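Local coordinates for calcium dodecin (Mycobacterium tuberculosis, PDB 3ONR), which binds calcium ions as a hollow spherical assembly of twelve identical subunits and may also sequester other small ligands, at residues 20-25 with 58-63. The protein carries 2 engineered substitutions. Numbering follows the deposited sequence.
Sequences QAAAEA and IKLEVS
Ile58 and Leu60 each push one methyl group into the alanine-lined face of helix 18-32, a worked example of how small residues let a helix lie close over a sheet. CG2 of Ile58 enters the shallow hollow between Ala21 and Ala22: it lies 3.7 Å from CB of Ala21 and 3.9 Å from CB of Ala22, and it dips past both to reach the backbone, 3.5 Å from N of Ala22. CG1 is anti to the backbone N (chi1 -176°) and CG2 stands between N and the carbonyl carbon; with CB pointing toward the helix, it is CG2 that reaches it. Two residues on along the strand, CD1 of Leu60 occupies the hollow between Ala22 and Ala25, 3.7 Å from CB of Ala25 and 3.6 Å from O of Ala22. CB of Ala22 touches both methyls from one side. The side chains meet by apolar packing alone, over a modest 185 Å², and the axes of segments 20-25 and 58-63 approach to 8.5 Å, their directions 42° apart.

The contact lies near the centre of the chain, where helix 18-32 packs on the central strand 54-65 of the antiparallel dodecin sheet. Ala25 also touches Ile10 of strand 4-14, while Ile58 and Leu60 both reach Val41 of strand 38-48. Trp18 and Met46 of a neighbouring subunit pack on Ile58 and Ala22, respectively, carrying this core into the dodecamer interface.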
ATOM      1  N   GLN A  20     -11.136 -21.137 -12.111  1.00 23.09           N
ATOM      2  CA  GLN A  20     -12.255 -21.995 -11.699  1.00 24.05           C
ATOM      3  C   GLN A  20     -12.760 -21.627 -10.274  1.00 23.45           C
ATOM      4  O   GLN A  20     -13.961 -21.571 -10.013  1.00 23.19           O
ATOM      5  CB  GLN A  20     -11.851 -23.467 -11.707  1.00 25.68           C
ATOM      6  CG  GLN A  20     -13.133 -24.351 -11.409  1.00 32.33           C
ATOM      7  CD  GLN A  20     -12.751 -25.763 -11.183  1.00 45.35           C
ATOM      8  OE1 GLN A  20     -12.554 -26.200 -10.038  1.00 50.89           O
ATOM      9  NE2 GLN A  20     -12.646 -26.511 -12.271  1.00 48.78           N
ATOM     10  N   ALA A  21     -11.825 -21.408  -9.367  1.00 22.29           N
ATOM     11  CA  ALA A  21     -12.151 -20.939  -8.011  1.00 21.12           C
ATOM     12  C   ALA A  21     -12.951 -19.628  -8.130  1.00 19.89           C
ATOM     13  O   ALA A  21     -14.043 -19.483  -7.519  1.00 20.86           O
ATOM     14  CB  ALA A  21     -10.865 -20.740  -7.208  1.00 20.61           C
ATOM     15  N   ALA A  22     -12.469 -18.731  -8.993  1.00 19.29           N
ATOM     16  CA  ALA A  22     -13.171 -17.434  -9.184  1.00 19.34           C
ATOM     17  C   ALA A  22     -14.563 -17.611  -9.794  1.00 20.49           C
ATOM     18  O   ALA A  22     -15.508 -16.942  -9.342  1.00 20.13           O
ATOM     19  CB  ALA A  22     -12.331 -16.481 -10.075  1.00 21.06           C
ATOM     20  N   ALA A  23     -14.691 -18.443 -10.832  1.00 20.76           N
ATOM     21  CA  ALA A  23     -15.999 -18.652 -11.479  1.00 23.12           C
ATOM     22  C   ALA A  23     -16.975 -19.269 -10.496  1.00 22.51           C
ATOM     23  O   ALA A  23     -18.172 -18.923 -10.527  1.00 23.48           O
ATOM     24  CB  ALA A  23     -15.890 -19.515 -12.724  1.00 25.09           C
ATOM     25  N   GLU A  24     -16.484 -20.130  -9.608  1.00 21.57           N
ATOM     26  CA  GLU A  24     -17.362 -20.787  -8.592  1.00 25.76           C
ATOM     27  C   GLU A  24     -17.917 -19.715  -7.650  1.00 22.88           C
ATOM     28  O   GLU A  24     -19.113 -19.757  -7.366  1.00 22.16           O
ATOM     29  CB  GLU A  24     -16.585 -21.804  -7.742  1.00 25.82           C
ATOM     30  CG  GLU A  24     -16.081 -23.038  -8.512  1.00 34.52           C
ATOM     31  CD  GLU A  24     -17.107 -24.023  -8.869  1.00 39.62           C
ATOM     32  OE1 GLU A  24     -16.718 -25.058  -9.448  1.00 38.97           O
ATOM     33  OE2 GLU A  24     -18.303 -23.798  -8.545  1.00 39.83           O
ATOM     34  N   ALA A  25     -17.027 -18.847  -7.166  1.00 22.40           N
ATOM     35  CA  ALA A  25     -17.416 -17.701  -6.286  1.00 21.62           C
ATOM     36  C   ALA A  25     -18.438 -16.812  -7.000  1.00 22.36           C
ATOM     37  O   ALA A  25     -19.497 -16.514  -6.439  1.00 22.70           O
ATOM     38  CB  ALA A  25     -16.227 -16.877  -5.857  1.00 20.09           C
ATOM     39  N   ILE A  58      -9.134 -17.879  -4.085  1.00 17.43           N
ATOM     40  CA  ILE A  58      -9.062 -16.507  -4.629  1.00 15.57           C
ATOM     41  C   ILE A  58     -10.156 -15.636  -3.978  1.00 17.72           C
ATOM     42  O   ILE A  58     -11.277 -16.099  -3.875  1.00 17.28           O
ATOM     43  CB  ILE A  58      -9.136 -16.486  -6.164  1.00 16.33           C
ATOM     44  CG1 ILE A  58      -8.972 -15.067  -6.724  1.00 15.73           C
ATOM     45  CG2 ILE A  58     -10.515 -17.054  -6.658  1.00 13.90           C
ATOM     46  CD1 ILE A  58      -8.634 -15.124  -8.254  1.00 17.31           C
ATOM     47  N   LYS A  59      -9.745 -14.466  -3.468  1.00 14.98           N
ATOM     48  CA  LYS A  59     -10.656 -13.539  -2.756  1.00 14.68           C
ATOM     49  C   LYS A  59     -11.032 -12.515  -3.823  1.00 14.44           C
ATOM     50  O   LYS A  59     -10.123 -11.880  -4.466  1.00 14.87           O
ATOM     51  CB  LYS A  59      -9.923 -12.854  -1.566  1.00 15.80           C
ATOM     52  CG  LYS A  59     -10.849 -11.873  -0.842  1.00 18.57           C
ATOM     53  CD  LYS A  59     -10.382 -11.646   0.577  1.00 29.76           C
ATOM     54  CE  LYS A  59      -9.138 -10.853   0.648  1.00 33.64           C
ATOM     55  NZ  LYS A  59      -8.861 -10.509   2.125  1.00 35.46           N
ATOM     56  N   LEU A  60     -12.345 -12.330  -3.975  1.00 15.63           N
ATOM     57  CA  LEU A  60     -12.954 -11.436  -4.946  1.00 17.14           C
ATOM     58  C   LEU A  60     -13.815 -10.369  -4.231  1.00 16.25           C
ATOM     59  O   LEU A  60     -14.436 -10.658  -3.245  1.00 16.40           O
ATOM     60  CB  LEU A  60     -13.911 -12.174  -5.841  1.00 17.27           C
ATOM     61  CG  LEU A  60     -13.315 -13.374  -6.662  1.00 18.82           C
ATOM     62  CD1 LEU A  60     -14.390 -14.048  -7.427  1.00 22.50           C
ATOM     63  CD2 LEU A  60     -12.239 -12.827  -7.635  1.00 19.73           C
ATOM     64  N   GLU A  61     -13.850  -9.183  -4.795  1.00 15.67           N
ATOM     65  CA  GLU A  61     -14.762  -8.130  -4.227  1.00 17.03           C
ATOM     66  C   GLU A  61     -15.881  -7.927  -5.271  1.00 17.43           C
ATOM     67  O   GLU A  61     -15.588  -7.712  -6.458  1.00 18.01           O
ATOM     68  CB  GLU A  61     -13.954  -6.841  -4.035  1.00 20.13           C
ATOM     69  CG  GLU A  61     -14.747  -5.686  -3.443  1.00 22.50           C
ATOM     70  CD  GLU A  61     -13.994  -4.341  -3.415  1.00 31.82           C
ATOM     71  OE1 GLU A  61     -14.604  -3.315  -3.737  1.00 37.63           O
ATOM     72  OE2 GLU A  61     -12.814  -4.262  -3.038  1.00 39.46           O
ATOM     73  N   VAL A  62     -17.141  -7.975  -4.843  1.00 15.69           N
ATOM     74  CA  VAL A  62     -18.280  -7.712  -5.728  1.00 17.38           C
ATOM     75  C   VAL A  62     -19.225  -6.746  -4.985  1.00 17.83           C
ATOM     76  O   VAL A  62     -19.195  -6.672  -3.754  1.00 17.71           O
ATOM     77  CB  VAL A  62     -19.091  -9.049  -6.076  1.00 19.30           C
ATOM     78  CG1 VAL A  62     -18.157  -9.981  -6.881  1.00 18.51           C
ATOM     79  CG2 VAL A  62     -19.540  -9.745  -4.776  1.00 22.20           C
ATOM     80  N   SER A  63     -20.071  -6.054  -5.744  1.00 18.32           N
ATOM     81  CA  SER A  63     -21.095  -5.211  -5.103  1.00 20.02           C
ATOM     82  C   SER A  63     -22.452  -5.444  -5.725  1.00 21.64           C
ATOM     83  O   SER A  63     -22.546  -5.948  -6.853  1.00 23.68           O
ATOM     84  CB  SER A  63     -20.697  -3.759  -5.202  1.00 22.46           C
ATOM     85  OG  SER A  63     -20.464  -3.401  -6.564  1.00 25.86           O
TER